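Local coordinates for protein tyrosyl-tRNA synthetase (Archaeoglobus fulgidus, PDB 2CYB) that probably catalyses the ATP-dependent activation of tyrosine and its transfer to the acceptor end of tRNA(Tyr), for use in protein synthesis, at residues Y39-M50 with V89-L100; L260-V268 with V278-L286. All blocks are in the same frame, centred on the assembly; numbering follows the deposited sequence.

Contact 1 (Y39-M50 with V89-L100); sequences YEPSGEIHLGHM and VADYNKKVFIAL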
loop_
_atom_site.group_PDB
_atom_site.type_symbol
_atom_site.label_atom_id
_atom_site.label_comp_id
_atom_site.label_asym_id
_atom_site.label_seq_id
_atom_site.Cartn_x
_atom_site.Cartn_y
_atom_site.Cartn_z
ATOM N N TYR A 39 -1.761 -19.184 4.212
ATOM C CA TYR A 39 -2.981 -19.435 3.453
ATOM C C TYR A 39 -4.024 -18.343 3.646
ATOM O O TYR A 39 -4.308 -17.949 4.776
ATOM C CB TYR A 39 -3.642 -20.747 3.889
ATOM C CG TYR A 39 -2.798 -21.992 3.756
ATOM C CD1 TYR A 39 -2.059 -22.474 4.842
ATOM C CD2 TYR A 39 -2.777 -22.721 2.565
ATOM C CE1 TYR A 39 -1.325 -23.655 4.748
ATOM C CE2 TYR A 39 -2.040 -23.909 2.462
ATOM C CZ TYR A 39 -1.321 -24.367 3.562
ATOM O OH TYR A 39 -0.596 -25.537 3.484
ATOM N N GLU A 40 -4.603 -17.861 2.550
ATOM C CA GLU A 40 -5.686 -16.882 2.668
ATOM C C GLU A 40 -6.854 -17.775 3.093
ATOM O O GLU A 40 -7.143 -18.764 2.428
ATOM C CB GLU A 40 -6.031 -16.256 1.317
ATOM C CG GLU A 40 -4.947 -15.431 0.677
ATOM C CD GLU A 40 -5.423 -14.776 -0.609
ATOM O OE1 GLU A 40 -4.571 -14.391 -1.433
ATOM O OE2 GLU A 40 -6.652 -14.642 -0.793
ATOM N N PRO A 41 -7.532 -17.456 4.203
ATOM C CA PRO A 41 -8.652 -18.320 4.603
ATOM C C PRO A 41 -9.617 -18.565 3.438
ATOM O O PRO A 41 -10.076 -17.622 2.794
ATOM C CB PRO A 41 -9.289 -17.538 5.752
ATOM C CG PRO A 41 -8.099 -16.874 6.377
ATOM C CD PRO A 41 -7.332 -16.368 5.175
ATOM N N SER A 42 -9.902 -19.836 3.163
ATOM C CA SER A 42 -10.792 -20.211 2.067
ATOM C C SER A 42 -11.921 -21.115 2.535
ATOM O O SER A 42 -11.698 -22.072 3.276
ATOM C CB SER A 42 -10.001 -20.924 0.967
ATOM O OG SER A 42 -10.863 -21.425 -0.043
ATOM N N GLY A 43 -13.138 -20.805 2.101
ATOM C CA GLY A 43 -14.280 -21.613 2.489
ATOM C C GLY A 43 -14.109 -23.055 2.046
ATOM O O GLY A 43 -14.657 -23.974 2.654
ATOM N N GLU A 44 -13.339 -23.256 0.983
ATOM C CA GLU A 44 -13.110 -24.598 0.474
ATOM C C GLU A 44 -11.653 -25.000 0.503
ATOM O O GLU A 44 -10.823 -24.400 -0.174
ATOM C CB GLU A 44 -13.605 -24.729 -0.964
ATOM C CG GLU A 44 -15.088 -24.514 -1.155
ATOM C CD GLU A 44 -15.617 -25.274 -2.354
ATOM O OE1 GLU A 44 -15.753 -26.511 -2.251
ATOM O OE2 GLU A 44 -15.883 -24.640 -3.399
ATOM N N ILE A 45 -11.346 -26.021 1.293
ATOM C CA ILE A 45 -9.988 -26.542 1.365
ATOM C C ILE A 45 -9.986 -27.676 0.337
ATOM O O ILE A 45 -10.854 -28.544 0.377
ATOM C CB ILE A 45 -9.683 -27.109 2.769
ATOM C CG1 ILE A 45 -9.809 -26.004 3.823
ATOM C CG2 ILE A 45 -8.291 -27.705 2.800
ATOM C CD1 ILE A 45 -8.896 -24.813 3.586
ATOM N N HIS A 46 -9.033 -27.663 -0.591
ATOM C CA HIS A 46 -8.977 -28.693 -1.624
ATOM C C HIS A 46 -7.606 -29.355 -1.762
ATOM O O HIS A 46 -6.704 -29.115 -0.960
ATOM C CB HIS A 46 -9.411 -28.105 -2.970
ATOM C CG HIS A 46 -8.660 -26.875 -3.365
ATOM N ND1 HIS A 46 -7.315 -26.887 -3.672
ATOM C CD2 HIS A 46 -9.062 -25.590 -3.506
ATOM C CE1 HIS A 46 -6.924 -25.667 -3.987
ATOM N NE2 HIS A 46 -7.967 -24.859 -3.894
ATOM N N LEU A 47 -7.457 -30.198 -2.780
ATOM C CA LEU A 47 -6.199 -30.900 -2.996
ATOM C C LEU A 47 -5.018 -29.953 -3.118
ATOM O O LEU A 47 -3.900 -30.306 -2.741
ATOM C CB LEU A 47 -6.283 -31.791 -4.241
ATOM C CG LEU A 47 -7.201 -33.008 -4.088
ATOM C CD1 LEU A 47 -7.193 -33.834 -5.370
ATOM C CD2 LEU A 47 -6.733 -33.850 -2.916
ATOM N N GLY A 48 -5.265 -28.756 -3.641
ATOM C CA GLY A 48 -4.198 -27.781 -3.782
ATOM C C GLY A 48 -3.594 -27.450 -2.429
ATOM O O GLY A 48 -2.374 -27.363 -2.293
ATOM N N HIS A 49 -4.451 -27.262 -1.427
ATOM C CA HIS A 49 -3.994 -26.962 -0.072
ATOM C C HIS A 49 -3.236 -28.159 0.469
ATOM O O HIS A 49 -2.193 -28.012 1.107
ATOM C CB HIS A 49 -5.181 -26.697 0.854
ATOM C CG HIS A 49 -5.957 -25.469 0.510
ATOM N ND1 HIS A 49 -5.619 -24.216 0.975
ATOM C CD2 HIS A 49 -7.044 -25.296 -0.277
ATOM C CE1 HIS A 49 -6.466 -23.327 0.490
ATOM N NE2 HIS A 49 -7.341 -23.957 -0.274
ATOM N N MET A 50 -3.782 -29.348 0.223
ATOM C CA MET A 50 -3.173 -30.586 0.696
ATOM C C MET A 50 -1.775 -30.791 0.116
ATOM O O MET A 50 -0.967 -31.529 0.671
ATOM C CB MET A 50 -4.085 -31.772 0.368
ATOM C CG MET A 50 -5.416 -31.717 1.109
ATOM S SD MET A 50 -6.577 -33.041 0.721
ATOM C CE MET A 50 -7.791 -32.165 -0.230
ATOM N N VAL A 89 -13.960 -18.160 8.391
ATOM C CA VAL A 89 -13.330 -19.144 7.524
ATOM C C VAL A 89 -11.978 -19.544 8.107
ATOM O O VAL A 89 -11.555 -20.697 7.999
ATOM C CB VAL A 89 -13.114 -18.586 6.098
ATOM C CG1 VAL A 89 -12.418 -19.624 5.236
ATOM C CG2 VAL A 89 -14.447 -18.200 5.483
ATOM N N ALA A 90 -11.299 -18.586 8.727
ATOM C CA ALA A 90 -9.994 -18.846 9.324
ATOM C C ALA A 90 -10.081 -19.913 10.417
ATOM O O ALA A 90 -9.227 -20.797 10.500
ATOM C CB ALA A 90 -9.415 -17.559 9.895
ATOM N N ASP A 91 -11.110 -19.831 11.254
ATOM C CA ASP A 91 -11.281 -20.809 12.329
ATOM C C ASP A 91 -11.584 -22.175 11.730
ATOM O O ASP A 91 -11.063 -23.193 12.183
ATOM C CB ASP A 91 -12.419 -20.398 13.263
ATOM C CG ASP A 91 -12.125 -19.114 14.004
ATOM O OD1 ASP A 91 -11.052 -19.030 14.640
ATOM O OD2 ASP A 91 -12.969 -18.193 13.953
ATOM N N TYR A 92 -12.430 -22.183 10.707
ATOM C CA TYR A 92 -12.786 -23.416 10.027
ATOM C C TYR A 92 -11.544 -24.044 9.415
ATOM O O TYR A 92 -11.334 -25.253 9.519
ATOM C CB TYR A 92 -13.808 -23.139 8.927
ATOM C CG TYR A 92 -14.002 -24.309 7.994
ATOM C CD1 TYR A 92 -14.445 -25.541 8.474
ATOM C CD2 TYR A 92 -13.715 -24.193 6.635
ATOM C CE1 TYR A 92 -14.594 -26.632 7.623
ATOM C CE2 TYR A 92 -13.860 -25.277 5.773
ATOM C CZ TYR A 92 -14.299 -26.492 6.274
ATOM O OH TYR A 92 -14.441 -27.565 5.428
ATOM N N ASN A 93 -10.727 -23.220 8.766
ATOM C CA ASN A 93 -9.499 -23.704 8.143
ATOM C C ASN A 93 -8.548 -24.335 9.150
ATOM O O ASN A 93 -7.916 -25.349 8.857
ATOM C CB ASN A 93 -8.778 -22.565 7.414
ATOM C CG ASN A 93 -9.425 -22.211 6.087
ATOM O OD1 ASN A 93 -8.888 -21.404 5.327
ATOM N ND2 ASN A 93 -10.580 -22.811 5.798
ATOM N N LYS A 94 -8.426 -23.738 10.335
ATOM C CA LYS A 94 -7.538 -24.289 11.351
ATOM C C LYS A 94 -7.988 -25.700 11.712
ATOM O O LYS A 94 -7.165 -26.603 11.855
ATOM C CB LYS A 94 -7.524 -23.401 12.598
ATOM C CG LYS A 94 -6.530 -23.830 13.679
ATOM C CD LYS A 94 -6.156 -22.628 14.544
ATOM C CE LYS A 94 -6.623 -22.747 15.987
ATOM N NZ LYS A 94 -5.720 -23.599 16.805
ATOM N N LYS A 95 -9.298 -25.885 11.843
ATOM C CA LYS A 95 -9.849 -27.197 12.176
ATOM C C LYS A 95 -9.490 -28.228 11.111
ATOM O O LYS A 95 -9.085 -29.350 11.425
ATOM C CB LYS A 95 -11.371 -27.119 12.303
ATOM C CG LYS A 95 -11.858 -26.252 13.445
ATOM C CD LYS A 95 -13.373 -26.281 13.531
ATOM C CE LYS A 95 -13.874 -25.494 14.729
ATOM N NZ LYS A 95 -15.357 -25.575 14.860
ATOM N N VAL A 96 -9.635 -27.843 9.848
ATOM C CA VAL A 96 -9.331 -28.746 8.749
ATOM C C VAL A 96 -7.859 -29.120 8.718
ATOM O O VAL A 96 -7.520 -30.299 8.631
ATOM C CB VAL A 96 -9.724 -28.127 7.391
ATOM C CG1 VAL A 96 -9.354 -29.076 6.254
ATOM C CG2 VAL A 96 -11.211 -27.835 7.373
ATOM N N PHE A 97 -6.981 -28.121 8.783
ATOM C CA PHE A 97 -5.551 -28.390 8.758
ATOM C C PHE A 97 -5.151 -29.356 9.868
ATOM O O PHE A 97 -4.287 -30.214 9.673
ATOM C CB PHE A 97 -4.748 -27.087 8.864
ATOM C CG PHE A 97 -4.805 -26.239 7.617
ATOM C CD1 PHE A 97 -4.526 -26.794 6.371
ATOM C CD2 PHE A 97 -5.123 -24.885 7.690
ATOM C CE1 PHE A 97 -4.565 -26.014 5.210
ATOM C CE2 PHE A 97 -5.164 -24.099 6.538
ATOM C CZ PHE A 97 -4.883 -24.666 5.295
ATOM N N ILE A 98 -5.782 -29.217 11.030
ATOM C CA ILE A 98 -5.502 -30.109 12.150
ATOM C C ILE A 98 -5.982 -31.504 11.761
ATOM O O ILE A 98 -5.242 -32.487 11.860
ATOM C CB ILE A 98 -6.251 -29.663 13.426
ATOM C CG1 ILE A 98 -5.723 -28.303 13.888
ATOM C CG2 ILE A 98 -6.072 -30.706 14.531
ATOM C CD1 ILE A 98 -6.457 -27.731 15.076
ATOM N N ALA A 99 -7.227 -31.570 11.299
ATOM C CA ALA A 99 -7.843 -32.823 10.885
ATOM C C ALA A 99 -7.068 -33.526 9.772
ATOM O O ALA A 99 -7.139 -34.744 9.645
ATOM C CB ALA A 99 -9.277 -32.569 10.446
ATOM N N LEU A 100 -6.332 -32.763 8.968
ATOM C CA LEU A 100 -5.550 -33.340 7.879
ATOM C C LEU A 100 -4.214 -33.890 8.367
ATOM O O LEU A 100 -3.471 -34.514 7.605
ATOM C CB LEU A 100 -5.298 -32.301 6.787
ATOM C CG LEU A 100 -6.491 -31.887 5.927
ATOM C CD1 LEU A 100 -6.051 -30.800 4.958
ATOM C CD2 LEU A 100 -7.036 -33.093 5.169
#
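Pro-41 and Ala-90 bring the two backbones to 4.9 Å between their CA atoms, and from there segment 39-50 runs along helix 83-99 until, at Met-50 and Leu-100, the CA atoms stand 8.1 Å apart. The first segment leaves the end of strand 34-39, loops through the 'HIGH' region of a class I synthetase, residues 41-49, and enters helix 47-61; as in other class I synthetases, this corner of the Rossmann fold probably helps to bind ATP. Asn-93 grips the loop with both ends of its amide. Its OD1 takes the N-H of Ser-42 on a lone pair at 2.9 Å, and its ND2 gives a nearly straight bond (171°) to Ser-42 O at 2.9 Å, the acceptor lying in the amide plane. Two bonds to one residue fix the rotation of the amide and satisfy both polar groups of the Ser-42 backbone. An alanine here would remove both, and Ser-42 would probably be left without its mates and the loop freer to shift on the helix. Ile-45 points into the helix: its CG1, anti to the carbonyl carbon (chi1 -61°), carries CD1 to within 3.4 Å of Asn-93 ND2, while CG2 lies 3.9 Å from Val-96 CG1. Pro-41 rests its ring against Ala-90, and at the far end the side chains of Met-50 and Leu-100 cross at about a right angle, CG of the first nearest CD1 of the second. Just before the loop, Glu-40 makes a salt bridge to Lys-80 and a hydrogen bond to the OH of Tyr-158, a tyrosine-binding residue. On the inner side Tyr-39 and Phe-97 meet obliquely, their planes at 32°, with Phe-97 CZ poised 3.5 Å above the centre of the Tyr-39 ring plane.

Contact 2 (L260-V268 with V278-L286); sequences LPRFGKIVV and VEYASFEEL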
loop_
_atom_site.group_PDB
_atom_site.type_symbol
_atom_site.label_atom_id
_atom_site.label_comp_id
_atom_site.label_asym_id
_atom_site.label_seq_id
_atom_site.Cartn_x
_atom_site.Cartn_y
_atom_site.Cartn_z
ATOM N N LEU A 260 0.592 -41.852 -2.299
ATOM C CA LEU A 260 1.855 -42.508 -1.972
ATOM C C LEU A 260 2.569 -41.891 -0.763
ATOM O O LEU A 260 3.063 -42.616 0.101
ATOM C CB LEU A 260 2.769 -42.533 -3.199
ATOM C CG LEU A 260 2.323 -43.587 -4.221
ATOM C CD1 LEU A 260 3.015 -43.357 -5.547
ATOM C CD2 LEU A 260 2.623 -44.984 -3.673
ATOM N N PRO A 261 2.632 -40.550 -0.682
ATOM C CA PRO A 261 3.308 -39.942 0.473
ATOM C C PRO A 261 2.617 -40.268 1.792
ATOM O O PRO A 261 3.264 -40.386 2.829
ATOM C CB PRO A 261 3.258 -38.449 0.151
ATOM C CG PRO A 261 3.404 -38.441 -1.345
ATOM C CD PRO A 261 2.437 -39.555 -1.754
ATOM N N ARG A 262 1.299 -40.423 1.748
ATOM C CA ARG A 262 0.539 -40.711 2.952
ATOM C C ARG A 262 0.371 -42.189 3.270
ATOM O O ARG A 262 0.396 -42.577 4.437
ATOM C CB ARG A 262 -0.834 -40.039 2.867
ATOM C CG ARG A 262 -0.751 -38.537 3.014
ATOM C CD ARG A 262 -2.049 -37.838 2.678
ATOM N NE ARG A 262 -2.003 -36.451 3.126
ATOM C CZ ARG A 262 -1.919 -36.089 4.403
ATOM N NH1 ARG A 262 -1.875 -37.013 5.356
ATOM N NH2 ARG A 262 -1.867 -34.805 4.730
ATOM N N PHE A 263 0.207 -43.019 2.244
ATOM C CA PHE A 263 0.018 -44.447 2.483
ATOM C C PHE A 263 1.248 -45.329 2.325
ATOM O O PHE A 263 1.301 -46.419 2.893
ATOM C CB PHE A 263 -1.096 -44.994 1.593
ATOM C CG PHE A 263 -2.455 -44.445 1.919
ATOM C CD1 PHE A 263 -2.889 -43.245 1.362
ATOM C CD2 PHE A 263 -3.298 -45.123 2.794
ATOM C CE1 PHE A 263 -4.146 -42.724 1.674
ATOM C CE2 PHE A 263 -4.563 -44.610 3.113
ATOM C CZ PHE A 263 -4.982 -43.407 2.550
ATOM N N GLY A 264 2.225 -44.878 1.550
ATOM C CA GLY A 264 3.428 -45.675 1.363
ATOM C C GLY A 264 3.375 -46.541 0.119
ATOM O O GLY A 264 4.388 -46.781 -0.540
ATOM N N LYS A 265 2.178 -47.012 -0.204
ATOM C CA LYS A 265 1.973 -47.848 -1.374
ATOM C C LYS A 265 0.501 -47.769 -1.735
ATOM O O LYS A 265 -0.322 -47.358 -0.917
ATOM C CB LYS A 265 2.345 -49.303 -1.067
ATOM C CG LYS A 265 1.517 -49.941 0.042
ATOM C CD LYS A 265 1.715 -49.227 1.375
ATOM C CE LYS A 265 0.876 -49.844 2.487
ATOM N NZ LYS A 265 1.267 -51.248 2.795
ATOM N N ILE A 266 0.167 -48.154 -2.957
ATOM C CA ILE A 266 -1.227 -48.133 -3.370
ATOM C C ILE A 266 -1.578 -49.441 -4.067
ATOM O O ILE A 266 -0.912 -49.857 -5.019
ATOM C CB ILE A 266 -1.519 -46.939 -4.299
ATOM C CG1 ILE A 266 -2.984 -46.975 -4.746
ATOM C CG2 ILE A 266 -0.571 -46.959 -5.490
ATOM C CD1 ILE A 266 -3.401 -45.770 -5.576
ATOM N N VAL A 267 -2.610 -50.100 -3.557
ATOM C CA VAL A 267 -3.069 -51.352 -4.127
ATOM C C VAL A 267 -4.137 -51.032 -5.166
ATOM O O VAL A 267 -5.119 -50.349 -4.876
ATOM C CB VAL A 267 -3.679 -52.264 -3.041
ATOM C CG1 VAL A 267 -4.236 -53.531 -3.670
ATOM C CG2 VAL A 267 -2.625 -52.612 -2.005
ATOM N N VAL A 268 -3.930 -51.511 -6.383
ATOM C CA VAL A 268 -4.882 -51.289 -7.455
ATOM C C VAL A 268 -5.584 -52.614 -7.725
ATOM O O VAL A 268 -5.041 -53.489 -8.402
ATOM C CB VAL A 268 -4.168 -50.816 -8.729
ATOM C CG1 VAL A 268 -5.167 -50.610 -9.850
ATOM C CG2 VAL A 268 -3.416 -49.527 -8.442
ATOM N N VAL A 278 -2.691 -55.465 -8.193
ATOM C CA VAL A 278 -1.277 -55.143 -8.258
ATOM C C VAL A 278 -1.008 -54.064 -7.224
ATOM O O VAL A 278 -1.871 -53.228 -6.949
ATOM C CB VAL A 278 -0.885 -54.632 -9.662
ATOM C CG1 VAL A 278 -1.728 -53.415 -10.034
ATOM C CG2 VAL A 278 0.596 -54.299 -9.697
ATOM N N GLU A 279 0.184 -54.096 -6.638
ATOM C CA GLU A 279 0.556 -53.114 -5.631
ATOM C C GLU A 279 1.777 -52.325 -6.087
ATOM O O GLU A 279 2.726 -52.887 -6.645
ATOM C CB GLU A 279 0.855 -53.811 -4.302
ATOM C CG GLU A 279 1.179 -52.867 -3.154
ATOM C CD GLU A 279 1.499 -53.608 -1.865
ATOM O OE1 GLU A 279 2.491 -54.368 -1.848
ATOM O OE2 GLU A 279 0.761 -53.432 -0.871
ATOM N N TYR A 280 1.747 -51.017 -5.861
ATOM C CA TYR A 280 2.867 -50.171 -6.237
ATOM C C TYR A 280 3.455 -49.541 -4.988
ATOM O O TYR A 280 2.749 -48.886 -4.218
ATOM C CB TYR A 280 2.420 -49.092 -7.219
ATOM C CG TYR A 280 1.915 -49.664 -8.521
ATOM C CD1 TYR A 280 0.550 -49.847 -8.744
ATOM C CD2 TYR A 280 2.807 -50.039 -9.527
ATOM C CE1 TYR A 280 0.080 -50.391 -9.938
ATOM C CE2 TYR A 280 2.349 -50.582 -10.727
ATOM C CZ TYR A 280 0.984 -50.755 -10.923
ATOM O OH TYR A 280 0.525 -51.293 -12.101
ATOM N N ALA A 281 4.752 -49.756 -4.794
ATOM C CA ALA A 281 5.452 -49.232 -3.630
ATOM C C ALA A 281 6.092 -47.876 -3.893
ATOM O O ALA A 281 6.607 -47.242 -2.974
ATOM C CB ALA A 281 6.512 -50.233 -3.173
ATOM N N SER A 282 6.074 -47.433 -5.143
ATOM C CA SER A 282 6.652 -46.139 -5.485
ATOM C C SER A 282 5.913 -45.573 -6.683
ATOM O O SER A 282 5.292 -46.313 -7.444
ATOM C CB SER A 282 8.137 -46.278 -5.822
ATOM O OG SER A 282 8.306 -46.874 -7.096
ATOM N N PHE A 283 5.981 -44.260 -6.855
ATOM C CA PHE A 283 5.300 -43.632 -7.971
ATOM C C PHE A 283 5.976 -43.982 -9.280
ATOM O O PHE A 283 5.315 -44.150 -10.299
ATOM C CB PHE A 283 5.263 -42.107 -7.810
ATOM C CG PHE A 283 4.655 -41.406 -8.985
ATOM C CD1 PHE A 283 5.457 -40.832 -9.961
ATOM C CD2 PHE A 283 3.275 -41.390 -9.158
ATOM C CE1 PHE A 283 4.897 -40.253 -11.098
ATOM C CE2 PHE A 283 2.707 -40.814 -10.294
ATOM C CZ PHE A 283 3.522 -40.246 -11.264
ATOM N N GLU A 284 7.299 -44.093 -9.257
ATOM C CA GLU A 284 8.014 -44.420 -10.479
ATOM C C GLU A 284 7.572 -45.782 -11.020
ATOM O O GLU A 284 7.515 -45.980 -12.230
ATOM C CB GLU A 284 9.523 -44.412 -10.233
ATOM C CG GLU A 284 10.343 -44.323 -11.513
ATOM C CD GLU A 284 9.894 -43.181 -12.419
ATOM O OE1 GLU A 284 8.804 -43.288 -13.020
ATOM O OE2 GLU A 284 10.628 -42.175 -12.526
ATOM N N GLU A 285 7.252 -46.710 -10.124
ATOM C CA GLU A 285 6.798 -48.042 -10.532
ATOM C C GLU A 285 5.415 -47.918 -11.172
ATOM O O GLU A 285 5.138 -48.510 -12.215
ATOM C CB GLU A 285 6.701 -48.973 -9.318
ATOM C CG GLU A 285 8.028 -49.312 -8.655
ATOM C CD GLU A 285 7.853 -50.114 -7.375
ATOM O OE1 GLU A 285 8.873 -50.443 -6.735
ATOM O OE2 GLU A 285 6.695 -50.415 -7.007
ATOM N N LEU A 286 4.553 -47.142 -10.526
ATOM C CA LEU A 286 3.196 -46.916 -11.006
ATOM C C LEU A 286 3.260 -46.210 -12.354
ATOM O O LEU A 286 2.653 -46.654 -13.326
ATOM C CB LEU A 286 2.428 -46.065 -9.987
ATOM C CG LEU A 286 0.927 -45.810 -10.162
ATOM C CD1 LEU A 286 0.396 -45.091 -8.933
ATOM C CD2 LEU A 286 0.669 -44.982 -11.399
#
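Leu-260, in the last turn of helix 250-263, sets its CD1 against the start of the next helix, near the plane of the Phe-283 ring at its edge and 3.4 Å from Phe-283 CB. Gly-264, the first residue after the helix, has a positive phi (95°), at which a CB would be jammed against the preceding carbonyl. Lys-265 then lays its CG 3.7 Å from Glu-279 OE2; the two charged ends stay beyond salt-bridge distance. From Ile-266 the chain is one arm of an antiparallel beta hairpin. Ile-266 and Tyr-280 form a hydrogen-bonded pair, N to O at 3.0 Å in each direction, and on the face of the hairpin that carries both, Ile-266 CG2 touches Leu-286 CD1. Val-267 faces Glu-279 in the non-hydrogen-bonded pair, its CG2 beside OE2. Val-268 pairs with Val-278, Val-268 N to Val-278 O measuring 2.7 Å nearly along the C=O axis. With CG1 of Val-268 opposite its backbone N (chi1 179°), CG2 comes to the edge of the Tyr-280 ring, in its plane, while Leu-286 CG lies over one face, offset toward the rim. The hairpin's Ile-266 and Val-268 side chains rest on helix 297-319, and Phe-283 and Leu-286 of helix 283-292 pack back on helix 250-263.

In the fold
Both segments of contact 1 come earlier in the chain than those of contact 2, and the centres of the two contacts lie about 26 Å apart. Contact 1 is in the Rossmann fold, where helix 83-99 packs against strands 65-70 and 108-111 of the six-stranded sheet, close to the bound tyrosine; contact 2, away from the tyrosine site and the 'HIGH' and 'KMSKS' regions, belongs to the later helical part with its separate two-stranded sheet. Helix 297-319 is common to both: Leu-100 touches it at Ala-315, Ile-266 at Tyr-307. This shared helix and a weak hydrogen bond from Arg-262 NH2 to Leu-100 O bring the two parts side by side.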